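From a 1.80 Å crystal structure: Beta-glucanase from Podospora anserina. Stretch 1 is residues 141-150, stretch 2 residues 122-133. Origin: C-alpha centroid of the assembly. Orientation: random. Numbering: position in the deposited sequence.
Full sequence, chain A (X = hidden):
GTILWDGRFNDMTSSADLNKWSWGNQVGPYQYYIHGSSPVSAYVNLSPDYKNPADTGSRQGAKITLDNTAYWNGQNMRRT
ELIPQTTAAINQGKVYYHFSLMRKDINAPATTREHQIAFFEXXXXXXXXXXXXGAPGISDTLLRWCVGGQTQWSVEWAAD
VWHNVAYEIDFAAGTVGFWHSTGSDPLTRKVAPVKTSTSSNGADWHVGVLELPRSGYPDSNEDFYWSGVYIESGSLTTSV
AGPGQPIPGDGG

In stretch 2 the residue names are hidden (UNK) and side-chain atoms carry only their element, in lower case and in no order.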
# COMPACT_ATOMS: atom_id res chain seq x y z
N THR A 141 -4.55 8.54 -15.76
CA THR A 141 -3.27 7.86 -15.71
C THR A 141 -2.44 8.34 -14.50
O THR A 141 -1.28 7.99 -14.37
CB THR A 141 -2.45 8.15 -16.97
OG1 THR A 141 -2.32 9.57 -17.13
CG2 THR A 141 -3.15 7.57 -18.23
N LEU A 142 -3.05 9.13 -13.64
CA LEU A 142 -2.36 9.66 -12.47
C LEU A 142 -2.41 8.75 -11.25
O LEU A 142 -3.37 8.02 -11.07
CB LEU A 142 -3.00 10.98 -12.05
CG LEU A 142 -3.03 12.14 -13.04
CD1 LEU A 142 -3.80 13.34 -12.40
CD2 LEU A 142 -1.61 12.52 -13.41
N LEU A 143 -1.37 8.83 -10.41
CA LEU A 143 -1.34 8.15 -9.11
C LEU A 143 -1.60 9.36 -8.19
O LEU A 143 -0.93 10.38 -8.31
CB LEU A 143 0.04 7.58 -8.81
CG LEU A 143 0.20 6.81 -7.50
CD1 LEU A 143 -0.80 5.66 -7.39
CD2 LEU A 143 1.65 6.29 -7.42
N ARG A 144 -2.56 9.25 -7.28
CA ARG A 144 -2.93 10.37 -6.42
C ARG A 144 -2.86 10.02 -4.95
O ARG A 144 -3.10 8.88 -4.56
CB ARG A 144 -4.39 10.74 -6.66
CG ARG A 144 -4.79 11.03 -8.10
CD ARG A 144 -6.27 10.69 -8.25
NE ARG A 144 -6.82 11.00 -9.58
CZ ARG A 144 -7.43 12.14 -9.89
NH1 ARG A 144 -7.92 12.32 -11.11
NH2 ARG A 144 -7.54 13.12 -8.99
N TRP A 145 -2.58 11.03 -4.14
CA TRP A 145 -2.63 10.86 -2.70
C TRP A 145 -3.88 11.64 -2.30
O TRP A 145 -4.00 12.81 -2.63
CB TRP A 145 -1.41 11.49 -2.02
CG TRP A 145 -1.54 11.46 -0.53
CD1 TRP A 145 -1.67 10.36 0.28
CD2 TRP A 145 -1.56 12.60 0.34
NE1 TRP A 145 -1.76 10.75 1.59
CE2 TRP A 145 -1.69 12.12 1.66
CE3 TRP A 145 -1.48 13.99 0.13
CZ2 TRP A 145 -1.75 12.97 2.78
CZ3 TRP A 145 -1.54 14.85 1.25
CH2 TRP A 145 -1.67 14.33 2.55
N CYS A 146 -4.80 10.99 -1.60
CA CYS A 146 -6.05 11.61 -1.18
C CYS A 146 -6.16 11.66 0.34
O CYS A 146 -5.57 10.82 1.06
CB CYS A 146 -7.23 10.79 -1.70
SG CYS A 146 -7.23 10.67 -3.49
N VAL A 147 -6.92 12.65 0.81
CA VAL A 147 -7.21 12.84 2.23
C VAL A 147 -8.71 13.11 2.26
O VAL A 147 -9.19 14.05 1.63
CB VAL A 147 -6.45 14.05 2.85
CG1 VAL A 147 -6.86 14.21 4.31
CG2 VAL A 147 -4.95 13.84 2.72
N GLY A 148 -9.45 12.26 2.96
CA GLY A 148 -10.89 12.42 3.01
C GLY A 148 -11.51 12.33 1.63
O GLY A 148 -12.55 12.94 1.35
N GLY A 149 -10.86 11.61 0.73
CA GLY A 149 -11.38 11.47 -0.62
C GLY A 149 -10.97 12.55 -1.62
O GLY A 149 -11.13 12.37 -2.84
N GLN A 150 -10.44 13.65 -1.13
CA GLN A 150 -10.01 14.76 -1.98
C GLN A 150 -8.55 14.63 -2.37
O GLN A 150 -7.69 14.38 -1.51
CB GLN A 150 -10.24 16.07 -1.25
CG GLN A 150 -11.71 16.35 -0.97
CD GLN A 150 -11.91 17.60 -0.11
OE1 GLN A 150 -11.27 17.74 0.92
NE2 GLN A 150 -12.79 18.49 -0.53
N UNK A 122 -11.52 3.63 6.95
CA UNK A 122 -12.43 4.79 6.85
C UNK A 122 -12.05 5.64 5.63
O UNK A 122 -12.69 6.66 5.32
c UNK A 122 -12.27 5.64 8.10
o UNK A 122 -10.99 6.22 8.10
N UNK A 123 -10.99 5.23 4.95
CA UNK A 123 -10.47 5.95 3.80
C UNK A 123 -10.08 7.41 4.08
O UNK A 123 -10.12 8.25 3.19
c UNK A 123 -11.10 3.81 1.04
c UNK A 123 -11.45 5.86 2.60
c UNK A 123 -11.65 4.46 2.09
n UNK A 123 -11.61 2.54 1.03
n UNK A 123 -12.50 3.55 2.69
c UNK A 123 -12.46 2.40 2.03
N UNK A 124 -9.61 7.69 5.31
CA UNK A 124 -9.25 9.07 5.62
C UNK A 124 -8.05 9.47 4.81
O UNK A 124 -7.86 10.65 4.50
c UNK A 124 -7.98 7.52 8.52
c UNK A 124 -5.48 8.69 8.27
c UNK A 124 -5.63 7.55 9.06
c UNK A 124 -6.59 9.23 7.62
c UNK A 124 -6.88 6.96 9.19
c UNK A 124 -7.84 8.65 7.74
c UNK A 124 -9.06 9.30 7.13
N UNK A 125 -7.21 8.49 4.48
CA UNK A 125 -6.11 8.75 3.55
C UNK A 125 -5.83 7.45 2.76
O UNK A 125 -6.18 6.36 3.22
c UNK A 125 -4.83 9.29 4.21
c UNK A 125 -4.07 8.18 4.97
o UNK A 125 -3.98 9.84 3.19
N UNK A 126 -5.27 7.58 1.57
CA UNK A 126 -5.01 6.42 0.69
C UNK A 126 -4.42 6.97 -0.60
O UNK A 126 -4.33 8.20 -0.79
c UNK A 126 -7.30 6.73 -0.49
c UNK A 126 -8.77 6.32 -0.48
o UNK A 126 -9.03 5.11 -0.55
o UNK A 126 -9.69 7.20 -0.43
c UNK A 126 -6.36 5.78 0.34
N UNK A 127 -3.98 6.07 -1.49
CA UNK A 127 -3.59 6.51 -2.83
C UNK A 127 -4.76 6.03 -3.71
O UNK A 127 -5.51 5.13 -3.31
c UNK A 127 -2.30 5.85 -3.34
c UNK A 127 0.16 5.45 -3.27
c UNK A 127 -1.04 6.08 -2.51
c UNK A 127 -0.82 7.55 -2.24
N UNK A 128 -4.91 6.65 -4.87
CA UNK A 128 -5.92 6.24 -5.82
C UNK A 128 -5.32 6.31 -7.19
O UNK A 128 -4.35 7.01 -7.44
n UNK A 128 -11.63 7.85 -3.75
c UNK A 128 -8.00 6.98 -4.54
c UNK A 128 -7.15 7.16 -5.78
c UNK A 128 -10.24 7.41 -3.51
c UNK A 128 -9.34 7.70 -4.70
N UNK A 129 -5.91 5.55 -8.11
CA UNK A 129 -5.44 5.60 -9.47
C UNK A 129 -6.65 5.26 -10.36
O UNK A 129 -7.66 4.74 -9.88
o UNK A 129 -4.78 3.25 -9.80
c UNK A 129 -4.30 4.60 -9.70
N UNK A 130 -6.51 5.55 -11.65
CA UNK A 130 -7.58 5.25 -12.58
C UNK A 130 -8.64 6.33 -12.68
O UNK A 130 -8.55 7.38 -12.07
N UNK A 131 -9.64 6.05 -13.51
CA UNK A 131 -10.74 6.95 -13.79
C UNK A 131 -11.69 6.96 -12.61
O UNK A 131 -12.37 5.99 -12.33
c UNK A 131 -14.44 5.66 -18.49
c UNK A 131 -11.40 6.46 -15.09
c UNK A 131 -15.48 7.72 -17.71
c UNK A 131 -13.43 6.81 -16.64
c UNK A 131 -13.10 8.37 -15.06
n UNK A 131 -14.23 8.73 -15.77
c UNK A 131 -14.46 7.80 -16.74
c UNK A 131 -13.44 5.73 -17.53
c UNK A 131 -12.58 7.20 -15.56
c UNK A 131 -15.45 6.65 -18.56
N UNK A 132 -11.70 8.08 -11.89
CA UNK A 132 -12.51 8.24 -10.69
C UNK A 132 -13.95 8.69 -10.93
O UNK A 132 -14.88 8.04 -10.49
c UNK A 132 -9.98 10.10 -8.27
c UNK A 132 -10.11 7.67 -8.92
c UNK A 132 -10.36 9.09 -9.40
c UNK A 132 -11.84 9.25 -9.75
N UNK A 133 -14.11 9.82 -11.61
CA UNK A 133 -15.43 10.38 -11.89
C UNK A 133 -15.36 11.30 -13.09
O UNK A 133 -14.29 11.59 -13.62
o UNK A 133 -14.94 12.11 -10.28
c UNK A 133 -15.93 11.17 -10.68
O HOH W 1 -9.00 9.56 1.04
O HOH W 2 -12.19 10.57 -4.26
O HOH W 3 -6.24 8.76 -11.13
O HOH W 4 -3.86 5.38 -13.26
O HOH W 5 -9.41 10.27 -12.90

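Position 122 carries one carbon ending in one oxygen and lies out of reach of stretch 1; this is Ser122, and its OG accepts a weak bond from the backbone N of position 124. Position 123 has one carbon and then a five-membered ring of three carbons and two nitrogens that leads away from stretch 1: the imidazole of His123. It is the backbone O that works here, taking a bond from water 1. Position 124 has one carbon and a six-carbon ring; its CA-to-CB bond points away from stretch 1, while its backbone O lies 2.7 Å from Gly148 N. This is Phe124, a buried apolar ring whose O accepts from that N.

At position 125 one carbon carries one oxygen and one carbon, and the oxygen lies 2.8 Å from Cys146 O and 2.9 Å from Trp145 NE1. This is Thr125: OG1 donates to Cys146 O and receives a weak bond from Trp145 NE1, so one hydroxyl acts in both roles.

Position 126 has three carbons, the third bearing two oxygens, and its second carbon lies 4.2 Å from Cys146 CB: Glu126. Its carboxylate suits the place because OE2 accepts from water 1, which in turn accepts from Gly149 N. Position 127 has four carbons forked at the second; its two end carbons lie 4.2 Å from Leu143 CD1 and, at the Trp145 ring edge, 3.9 Å from Trp145 CD1. This is Leu127, a suitable filler on the buried face.

Position 128 runs four carbons in a row to a nitrogen, the third 3.8 Å from Cys146 SG: Lys128. Its long aliphatic chain lies by the sulfur while NZ reaches water 2, which donates to Gly149 O; a long salt bridge joins NZ to Glu126 OE2 at 3.9 Å. Position 129 has one carbon, 4.3 Å from Leu143 CD1, and one oxygen: Ser129, small beside that leucine.

Position 130 has no side-chain atoms: Gly130, where a CB would jam against the preceding carbonyl. Position 131, one carbon then fused rings of eight carbons and one nitrogen, is Trp131; its CA-to-CB bond points away from stretch 1. Position 132 has four carbons forked at the second, one end 3.5 Å from Arg144 NE: Leu132, whose apolar CD1 covers one guanidinium face. Position 133, one carbon and one oxygen, is Ser133, beyond contact.

The strands pair antiparallel through Arg144 N to Lys128 O, Lys128 N to Arg144 O and Cys146 N to Glu126 O, each 2.9 Å. Leu143, Trp145 and Val147 share one face with Thr125 and Leu127; Arg144 and Cys146 share the other with Glu126 and Lys128, where waters extend the polar links.

Stretch 2, residues 122-133: SHFTELKSGWLS
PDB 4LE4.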